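Local coordinates for protein ribonucleoside-diphosphate reductase (Pseudomonas aeruginosa, PDB 5IM3) that probably reduces ribonucleoside diphosphates to the corresponding deoxyribonucleotides for DNA synthesis, as the large, allosterically regulated, dATP-binding subunit of a class I ribonucleotide reductase, at residues S383-A388 / N404-V409; P428-V433 / V450-E455. All coordinates share one frame; numbering follows the deposited sequence.

Contact 1 (S383-A388 / N404-V409). With DTP (2'-deoxyadenosine 5'-triphosphate), chain G.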
ATOM      1  N   SER A 383     -47.069  13.896   8.676  1.00 41.99           N
ATOM      2  CA  SER A 383     -47.597  14.030  10.029  1.00 44.29           C
ATOM      3  C   SER A 383     -47.241  12.814  10.878  1.00 44.71           C
ATOM      4  O   SER A 383     -46.803  12.954  12.025  1.00 44.41           O
ATOM      5  CB  SER A 383     -49.109  14.232   9.977  1.00 45.94           C
ATOM      6  OG  SER A 383     -49.641  14.452  11.271  1.00 51.86           O
ATOM      7  N   GLY A 384     -47.403  11.613  10.322  1.00 41.95           N
ATOM      8  CA  GLY A 384     -47.057  10.410  11.056  1.00 41.00           C
ATOM      9  C   GLY A 384     -45.565  10.224  11.222  1.00 41.38           C
ATOM     10  O   GLY A 384     -45.115   9.644  12.214  1.00 42.79           O
ATOM     11  N   ILE A 385     -44.775  10.708  10.264  1.00 44.91           N
ATOM     12  CA  ILE A 385     -43.327  10.721  10.448  1.00 39.60           C
ATOM     13  C   ILE A 385     -42.970  11.537  11.682  1.00 38.77           C
ATOM     14  O   ILE A 385     -42.214  11.086  12.551  1.00 39.29           O
ATOM     15  CB  ILE A 385     -42.629  11.258   9.186  1.00 40.96           C
ATOM     16  CG1 ILE A 385     -42.619  10.178   8.099  1.00 41.19           C
ATOM     17  CG2 ILE A 385     -41.202  11.718   9.495  1.00 36.78           C
ATOM     18  CD1 ILE A 385     -42.358  10.708   6.710  1.00 40.49           C
ATOM     19  N   TYR A 386     -43.523  12.747  11.788  1.00 41.85           N
ATOM     20  CA  TYR A 386     -43.205  13.601  12.924  1.00 44.86           C
ATOM     21  C   TYR A 386     -43.979  13.216  14.179  1.00 44.18           C
ATOM     22  O   TYR A 386     -43.590  13.626  15.280  1.00 39.45           O
ATOM     23  CB  TYR A 386     -43.432  15.069  12.547  1.00 41.87           C
ATOM     24  CG  TYR A 386     -42.174  15.627  11.928  1.00 46.73           C
ATOM     25  CD1 TYR A 386     -41.897  15.441  10.580  1.00 45.25           C
ATOM     26  CD2 TYR A 386     -41.223  16.271  12.708  1.00 47.40           C
ATOM     27  CE1 TYR A 386     -40.726  15.916  10.019  1.00 49.40           C
ATOM     28  CE2 TYR A 386     -40.052  16.747  12.160  1.00 47.89           C
ATOM     29  CZ  TYR A 386     -39.803  16.564  10.816  1.00 49.52           C
ATOM     30  OH  TYR A 386     -38.635  17.041  10.274  1.00 48.61           O
ATOM     31  N   GLY A 387     -45.044  12.426  14.046  1.00 39.39           N
ATOM     32  CA  GLY A 387     -45.603  11.762  15.207  1.00 40.13           C
ATOM     33  C   GLY A 387     -44.684  10.681  15.738  1.00 41.99           C
ATOM     34  O   GLY A 387     -44.615  10.461  16.949  1.00 37.55           O
ATOM     35  N   ALA A 388     -43.949  10.011  14.844  1.00 41.62           N
ATOM     36  CA  ALA A 388     -42.986   8.998  15.264  1.00 40.58           C
ATOM     37  C   ALA A 388     -41.751   9.638  15.890  1.00 43.00           C
ATOM     38  O   ALA A 388     -41.183   9.098  16.849  1.00 39.22           O
ATOM     39  CB  ALA A 388     -42.594   8.127  14.071  1.00 39.04           C
ATOM     40  N   ASN A 404     -36.849   1.396  15.326  1.00 42.42           N
ATOM     41  CA  ASN A 404     -37.713   2.113  14.390  1.00 40.86           C
ATOM     42  C   ASN A 404     -37.694   1.416  13.038  1.00 41.03           C
ATOM     43  O   ASN A 404     -36.627   1.256  12.435  1.00 39.70           O
ATOM     44  CB  ASN A 404     -37.263   3.564  14.201  1.00 41.98           C
ATOM     45  CG  ASN A 404     -37.603   4.456  15.364  1.00 44.00           C
ATOM     46  OD1 ASN A 404     -38.326   4.072  16.287  1.00 46.86           O
ATOM     47  ND2 ASN A 404     -37.083   5.676  15.319  1.00 43.91           N
ATOM     48  N   ASP A 405     -38.875   1.045  12.547  1.00 40.13           N
ATOM     49  CA  ASP A 405     -39.032   0.528  11.190  1.00 39.57           C
ATOM     50  C   ASP A 405     -39.301   1.694  10.241  1.00 38.20           C
ATOM     51  O   ASP A 405     -40.400   2.260  10.236  1.00 40.96           O
ATOM     52  CB  ASP A 405     -40.167  -0.490  11.137  1.00 41.16           C
ATOM     53  CG  ASP A 405     -40.671  -0.723   9.725  1.00 40.71           C
ATOM     54  OD1 ASP A 405     -39.841  -0.734   8.792  1.00 38.71           O
ATOM     55  OD2 ASP A 405     -41.897  -0.887   9.547  1.00 40.08           O
ATOM     56  N   TRP A 406     -38.308   2.042   9.426  1.00 39.70           N
ATOM     57  CA  TRP A 406     -38.422   3.148   8.485  1.00 36.49           C
ATOM     58  C   TRP A 406     -38.723   2.695   7.064  1.00 38.78           C
ATOM     59  O   TRP A 406     -38.825   3.538   6.167  1.00 41.16           O
ATOM     60  CB  TRP A 406     -37.139   3.982   8.516  1.00 34.52           C
ATOM     61  CG  TRP A 406     -37.145   4.914   9.672  1.00 36.41           C
ATOM     62  CD1 TRP A 406     -36.745   4.642  10.951  1.00 36.44           C
ATOM     63  CD2 TRP A 406     -37.619   6.263   9.679  1.00 38.03           C
ATOM     64  NE1 TRP A 406     -36.931   5.744  11.748  1.00 35.41           N
ATOM     65  CE2 TRP A 406     -37.466   6.753  10.993  1.00 39.49           C
ATOM     66  CE3 TRP A 406     -38.155   7.107   8.704  1.00 38.98           C
ATOM     67  CZ2 TRP A 406     -37.827   8.050  11.351  1.00 39.61           C
ATOM     68  CZ3 TRP A 406     -38.512   8.392   9.063  1.00 39.36           C
ATOM     69  CH2 TRP A 406     -38.346   8.852  10.373  1.00 36.81           C
ATOM     70  N   THR A 407     -38.900   1.396   6.847  1.00 39.91           N
ATOM     71  CA  THR A 407     -39.146   0.884   5.503  1.00 41.17           C
ATOM     72  C   THR A 407     -40.343   1.524   4.806  1.00 41.43           C
ATOM     73  O   THR A 407     -40.252   1.758   3.589  1.00 43.21           O
ATOM     74  CB  THR A 407     -39.316  -0.637   5.575  1.00 40.59           C
ATOM     75  OG1 THR A 407     -38.082  -1.231   5.998  1.00 43.15           O
ATOM     76  CG2 THR A 407     -39.725  -1.220   4.226  1.00 42.50           C
ATOM     77  N   PRO A 408     -41.468   1.812   5.469  1.00 39.99           N
ATOM     78  CA  PRO A 408     -42.637   2.317   4.725  1.00 40.78           C
ATOM     79  C   PRO A 408     -42.427   3.676   4.075  1.00 41.61           C
ATOM     80  O   PRO A 408     -43.191   4.028   3.166  1.00 45.15           O
ATOM     81  CB  PRO A 408     -43.741   2.379   5.795  1.00 41.57           C
ATOM     82  CG  PRO A 408     -43.287   1.462   6.883  1.00 42.05           C
ATOM     83  CD  PRO A 408     -41.789   1.557   6.885  1.00 40.98           C
ATOM     84  N   VAL A 409     -41.428   4.443   4.498  1.00 38.02           N
ATOM     85  CA  VAL A 409     -41.264   5.821   4.043  1.00 41.04           C
ATOM     86  C   VAL A 409     -40.631   5.823   2.654  1.00 39.93           C
ATOM     87  O   VAL A 409     -39.595   5.190   2.431  1.00 40.06           O
ATOM     88  CB  VAL A 409     -40.422   6.620   5.051  1.00 39.94           C
ATOM     89  CG1 VAL A 409     -40.153   8.031   4.550  1.00 38.80           C
ATOM     90  CG2 VAL A 409     -41.128   6.663   6.401  1.00 39.20           C
TER
HETATM   91  PG  DTP G1005     -49.847  11.006  -0.840  1.00 74.43           P
HETATM   92  O1G DTP G1005     -48.863  11.567  -1.810  1.00 74.84           O
HETATM   93  O2G DTP G1005     -51.032  10.314  -1.516  1.00 79.11           O
HETATM   94  O3G DTP G1005     -49.207  10.005   0.121  1.00 76.43           O
HETATM   95  PB  DTP G1005     -50.265  12.410   1.642  1.00 67.18           P
HETATM   96  O1B DTP G1005     -50.167  11.120   2.349  1.00 64.55           O
HETATM   97  O2B DTP G1005     -51.427  13.241   2.185  1.00 65.17           O
HETATM   98  O3B DTP G1005     -50.471  12.143   0.084  1.00 73.53           O
HETATM   99  PA  DTP G1005     -47.856  13.078   2.947  1.00 52.63           P
HETATM  100  O1A DTP G1005     -48.365  11.959   3.721  1.00 63.93           O
HETATM  101  O2A DTP G1005     -47.841  14.299   3.837  1.00 56.14           O
HETATM  102  O3A DTP G1005     -48.926  13.259   1.790  1.00 64.43           O
HETATM  103  O5' DTP G1005     -46.401  12.752   2.435  1.00 51.75           O
HETATM  104  C5' DTP G1005     -46.061  11.477   1.850  1.00 49.57           C
HETATM  105  C4' DTP G1005     -44.561  11.314   1.826  1.00 45.92           C
HETATM  106  O4' DTP G1005     -43.960  12.490   1.241  1.00 43.80           O
HETATM  107  C3' DTP G1005     -43.896  11.114   3.189  1.00 44.76           C
HETATM  108  O3' DTP G1005     -42.863  10.132   3.098  1.00 44.19           O
HETATM  109  C2' DTP G1005     -43.312  12.485   3.502  1.00 44.47           C
HETATM  110  C1' DTP G1005     -43.004  13.050   2.126  1.00 42.94           C
HETATM  111  N9  DTP G1005     -43.113  14.500   2.044  1.00 42.39           N
HETATM  112  C8  DTP G1005     -44.272  15.215   1.900  1.00 42.62           C
HETATM  113  N7  DTP G1005     -44.103  16.516   1.912  1.00 43.86           N
HETATM  114  C5  DTP G1005     -42.732  16.667   2.064  1.00 41.60           C
HETATM  115  C6  DTP G1005     -41.906  17.803   2.137  1.00 43.60           C
HETATM  116  N6  DTP G1005     -42.360  19.057   2.064  1.00 44.48           N
HETATM  117  N1  DTP G1005     -40.578  17.605   2.278  1.00 43.84           N
HETATM  118  C2  DTP G1005     -40.117  16.352   2.339  1.00 43.77           C
HETATM  119  N3  DTP G1005     -40.798  15.204   2.286  1.00 44.46           N
HETATM  120  C4  DTP G1005     -42.111  15.433   2.146  1.00 42.59           C
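Ile385 carries this contact from the helix side, sending its two branches to two different partners. Its CG2, anti to the backbone N with CG1 at chi1 -76°, meets the six-membered part of the Trp406 indole obliquely, Ile385 CG2 lying 4.1 Å from Trp406 CH2. The longer branch runs to Val409, where Ile385 CD1 and Val409 CG1 are also 4.1 Å apart. All three residues are buried, and no hydrogen bond joins the segments. On either side of Ile385 in the sequence the fit is looser: after it, Ala388 CB points toward the indole but stays 5.5 Å from Trp406 CZ2; before it come the partly exposed Ser383 and Gly384, with Ser383 OG bonded to His390 of the second subunit. Thr407 N reaches Asp405 OD1 at 3.0 Å from above the carboxylate plane (47° out of it), an Asx turn overlapping the type I turn from Trp406 to Val409. Ile385 CD1 and Val409 CG1 each lie 3.7 Å from O3' of the dATP sugar. The contact packs the helix of the beta-alpha-beta unit 373-377, 382-395, 401-405 on the loop leaving its second strand, with a dATP site at the C-terminal end of that strand, completed by Lys397 and Val440 of the second subunit.

Contact 2 (P428-V433 / V450-E455); sequences PFLKVV and VCAYLE
This is plain apolar packing of a helix on a strand within the barrel domain, with helix 427-440 laid against strand 450-455 and no hydrogen bond between the two segments. Two side chains of the helix, three residues apart and therefore on one face, meet two alternate residues of the strand. Leu430 reaches over with one methyl, its CD2 lying 3.9 Å from Ala452 CB; with CG beside the backbone N (chi1 -67°), chi2 of 175° sets CD1 anti to CA and leaves CD2 as the branch that meets the alanine. The small alanine brings only its CB to the meeting. One turn on, Val433 CG1 touches Val450 CG1 at 4.0 Å, the two valines meeting at a slant, methyl against methyl. Val450 offers that methyl from the position between its backbone N and carbonyl carbon (chi1 53°). All four side chains are buried, and Cys451, between the two strand contacts, turns its CB away and packs on strand 482-487. Trp406 lies against both elements, touching Leu430 and Val433 of the helix and Ala452 of the strand, while Phe464 of helix 461-465 also packs on Leu430. Strand 450-455 runs parallel between strands 401-405 and 482-487, and helix 427-440 lies over it beside helix 382-395, whose Ile389 touches Val433.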
ATOM      1  N   PRO A 428     -32.839  12.247   5.221  1.00 38.28           N
ATOM      2  CA  PRO A 428     -33.045  13.543   5.889  1.00 40.08           C
ATOM      3  C   PRO A 428     -33.919  13.452   7.126  1.00 40.09           C
ATOM      4  O   PRO A 428     -33.738  14.236   8.066  1.00 41.68           O
ATOM      5  CB  PRO A 428     -33.702  14.401   4.803  1.00 42.34           C
ATOM      6  CG  PRO A 428     -33.250  13.815   3.540  1.00 42.79           C
ATOM      7  CD  PRO A 428     -33.155  12.326   3.785  1.00 44.51           C
ATOM      8  N   PHE A 429     -34.876  12.521   7.147  1.00 39.40           N
ATOM      9  CA  PHE A 429     -35.660  12.290   8.351  1.00 35.91           C
ATOM     10  C   PHE A 429     -34.852  11.548   9.416  1.00 37.70           C
ATOM     11  O   PHE A 429     -34.962  11.844  10.607  1.00 34.50           O
ATOM     12  CB  PHE A 429     -36.933  11.535   7.991  1.00 35.40           C
ATOM     13  CG  PHE A 429     -37.856  12.319   7.104  1.00 38.19           C
ATOM     14  CD1 PHE A 429     -38.323  13.551   7.504  1.00 37.49           C
ATOM     15  CD2 PHE A 429     -38.244  11.836   5.871  1.00 39.54           C
ATOM     16  CE1 PHE A 429     -39.162  14.286   6.700  1.00 40.25           C
ATOM     17  CE2 PHE A 429     -39.087  12.568   5.059  1.00 39.58           C
ATOM     18  CZ  PHE A 429     -39.547  13.793   5.475  1.00 41.20           C
ATOM     19  N   LEU A 430     -34.024  10.587   9.004  1.00 40.88           N
ATOM     20  CA  LEU A 430     -33.173   9.914   9.978  1.00 41.21           C
ATOM     21  C   LEU A 430     -32.226  10.888  10.650  1.00 43.95           C
ATOM     22  O   LEU A 430     -31.853  10.697  11.808  1.00 51.11           O
ATOM     23  CB  LEU A 430     -32.390   8.786   9.312  1.00 39.36           C
ATOM     24  CG  LEU A 430     -33.273   7.635   8.842  1.00 39.22           C
ATOM     25  CD1 LEU A 430     -32.439   6.608   8.092  1.00 41.97           C
ATOM     26  CD2 LEU A 430     -33.983   6.989  10.024  1.00 39.84           C
ATOM     27  N   LYS A 431     -31.847  11.954   9.947  1.00 43.75           N
ATOM     28  CA  LYS A 431     -31.041  12.990  10.571  1.00 45.93           C
ATOM     29  C   LYS A 431     -31.801  13.669  11.704  1.00 43.53           C
ATOM     30  O   LYS A 431     -31.213  14.040  12.722  1.00 43.33           O
ATOM     31  CB  LYS A 431     -30.604  14.012   9.525  1.00 50.11           C
ATOM     32  CG  LYS A 431     -29.851  15.193  10.112  1.00 55.28           C
ATOM     33  CD  LYS A 431     -28.450  14.791  10.555  1.00 59.60           C
ATOM     34  CE  LYS A 431     -27.538  14.610   9.354  1.00 58.60           C
ATOM     35  NZ  LYS A 431     -26.121  14.523   9.772  1.00 60.99           N
ATOM     36  N   VAL A 432     -33.110  13.862  11.527  1.00 41.12           N
ATOM     37  CA  VAL A 432     -33.927  14.406  12.607  1.00 40.70           C
ATOM     38  C   VAL A 432     -33.965  13.431  13.781  1.00 40.71           C
ATOM     39  O   VAL A 432     -33.869  13.831  14.940  1.00 41.79           O
ATOM     40  CB  VAL A 432     -35.341  14.731  12.096  1.00 39.70           C
ATOM     41  CG1 VAL A 432     -36.209  15.281  13.221  1.00 39.86           C
ATOM     42  CG2 VAL A 432     -35.271  15.728  10.931  1.00 44.37           C
ATOM     43  N   VAL A 433     -34.110  12.137  13.494  1.00 40.19           N
ATOM     44  CA  VAL A 433     -34.042  11.117  14.541  1.00 41.56           C
ATOM     45  C   VAL A 433     -32.711  11.212  15.268  1.00 40.23           C
ATOM     46  O   VAL A 433     -32.649  11.249  16.500  1.00 36.58           O
ATOM     47  CB  VAL A 433     -34.245   9.716  13.935  1.00 40.61           C
ATOM     48  CG1 VAL A 433     -33.971   8.637  14.980  1.00 39.76           C
ATOM     49  CG2 VAL A 433     -35.643   9.579  13.363  1.00 41.17           C
ATOM     50  N   VAL A 450     -31.234   4.566  19.746  1.00 44.84           N
ATOM     51  CA  VAL A 450     -32.265   4.187  18.788  1.00 43.58           C
ATOM     52  C   VAL A 450     -31.599   3.468  17.620  1.00 42.27           C
ATOM     53  O   VAL A 450     -30.464   3.776  17.246  1.00 44.31           O
ATOM     54  CB  VAL A 450     -33.065   5.424  18.306  1.00 44.69           C
ATOM     55  CG1 VAL A 450     -32.126   6.495  17.791  1.00 46.63           C
ATOM     56  CG2 VAL A 450     -34.088   5.044  17.242  1.00 43.30           C
ATOM     57  N   CYS A 451     -32.303   2.488  17.054  1.00 39.78           N
ATOM     58  CA  CYS A 451     -31.817   1.733  15.902  1.00 40.20           C
ATOM     59  C   CYS A 451     -32.856   1.804  14.794  1.00 39.82           C
ATOM     60  O   CYS A 451     -34.007   1.409  14.999  1.00 41.02           O
ATOM     61  CB  CYS A 451     -31.533   0.271  16.263  1.00 44.62           C
ATOM     62  SG  CYS A 451     -30.901  -0.723  14.878  1.00 47.43           S
ATOM     63  N   ALA A 452     -32.447   2.287  13.623  1.00 38.59           N
ATOM     64  CA  ALA A 452     -33.328   2.357  12.465  1.00 35.93           C
ATOM     65  C   ALA A 452     -33.163   1.117  11.594  1.00 39.54           C
ATOM     66  O   ALA A 452     -32.042   0.668  11.335  1.00 40.75           O
ATOM     67  CB  ALA A 452     -33.041   3.616  11.645  1.00 35.31           C
ATOM     68  N   TYR A 453     -34.289   0.563  11.150  1.00 41.21           N
ATOM     69  CA  TYR A 453     -34.320  -0.622  10.305  1.00 40.45           C
ATOM     70  C   TYR A 453     -34.809  -0.259   8.908  1.00 39.87           C
ATOM     71  O   TYR A 453     -35.721   0.559   8.753  1.00 38.77           O
ATOM     72  CB  TYR A 453     -35.235  -1.695  10.897  1.00 35.82           C
ATOM     73  CG  TYR A 453     -34.657  -2.445  12.073  1.00 38.27           C
ATOM     74  CD1 TYR A 453     -34.625  -1.874  13.339  1.00 39.36           C
ATOM     75  CD2 TYR A 453     -34.185  -3.741  11.926  1.00 37.08           C
ATOM     76  CE1 TYR A 453     -34.114  -2.563  14.420  1.00 38.34           C
ATOM     77  CE2 TYR A 453     -33.669  -4.438  13.003  1.00 42.44           C
ATOM     78  CZ  TYR A 453     -33.637  -3.842  14.248  1.00 41.72           C
ATOM     79  OH  TYR A 453     -33.127  -4.525  15.324  1.00 44.10           O
ATOM     80  N   LEU A 454     -34.210  -0.879   7.893  1.00 40.25           N
ATOM     81  CA  LEU A 454     -34.632  -0.674   6.512  1.00 39.65           C
ATOM     82  C   LEU A 454     -34.561  -1.993   5.755  1.00 39.64           C
ATOM     83  O   LEU A 454     -33.587  -2.738   5.885  1.00 43.21           O
ATOM     84  CB  LEU A 454     -33.768   0.375   5.812  1.00 37.17           C
ATOM     85  CG  LEU A 454     -34.403   0.989   4.566  1.00 41.29           C
ATOM     86  CD1 LEU A 454     -35.542   1.921   4.955  1.00 39.25           C
ATOM     87  CD2 LEU A 454     -33.362   1.719   3.734  1.00 40.95           C
ATOM     88  N   GLU A 455     -35.594  -2.273   4.966  1.00 41.64           N
ATOM     89  CA  GLU A 455     -35.661  -3.512   4.207  1.00 42.11           C
ATOM     90  C   GLU A 455     -34.779  -3.418   2.961  1.00 43.50           C
ATOM     91  O   GLU A 455     -34.551  -2.333   2.418  1.00 40.64           O
ATOM     92  CB  GLU A 455     -37.112  -3.819   3.831  1.00 44.13           C
ATOM     93  CG  GLU A 455     -37.392  -5.282   3.525  1.00 43.11           C
ATOM     94  CD  GLU A 455     -38.862  -5.636   3.644  1.00 46.15           C
ATOM     95  OE1 GLU A 455     -39.557  -5.043   4.501  1.00 46.86           O
ATOM     96  OE2 GLU A 455     -39.327  -6.512   2.887  1.00 47.52           O
TER

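Overall arrangement
Along the chain contact 1 is complete before contact 2 begins, and about 9 Å separates their centres, both inside the barrel domain. Strands 401-405 and 450-455 are parallel neighbours in one sheet, joined by probable hydrogen bonds from Asn404 O to Tyr453 N (2.8 Å) and from Asn404 N to Cys451 O (2.9 Å). The Trp406 indole is common to both contacts. Helices 382-395 and 427-440 also reach the second subunit, and Ile385, Val409 and Phe429 all line one dATP pocket, so the two contacts tie that site and the subunit interface to the barrel sheet.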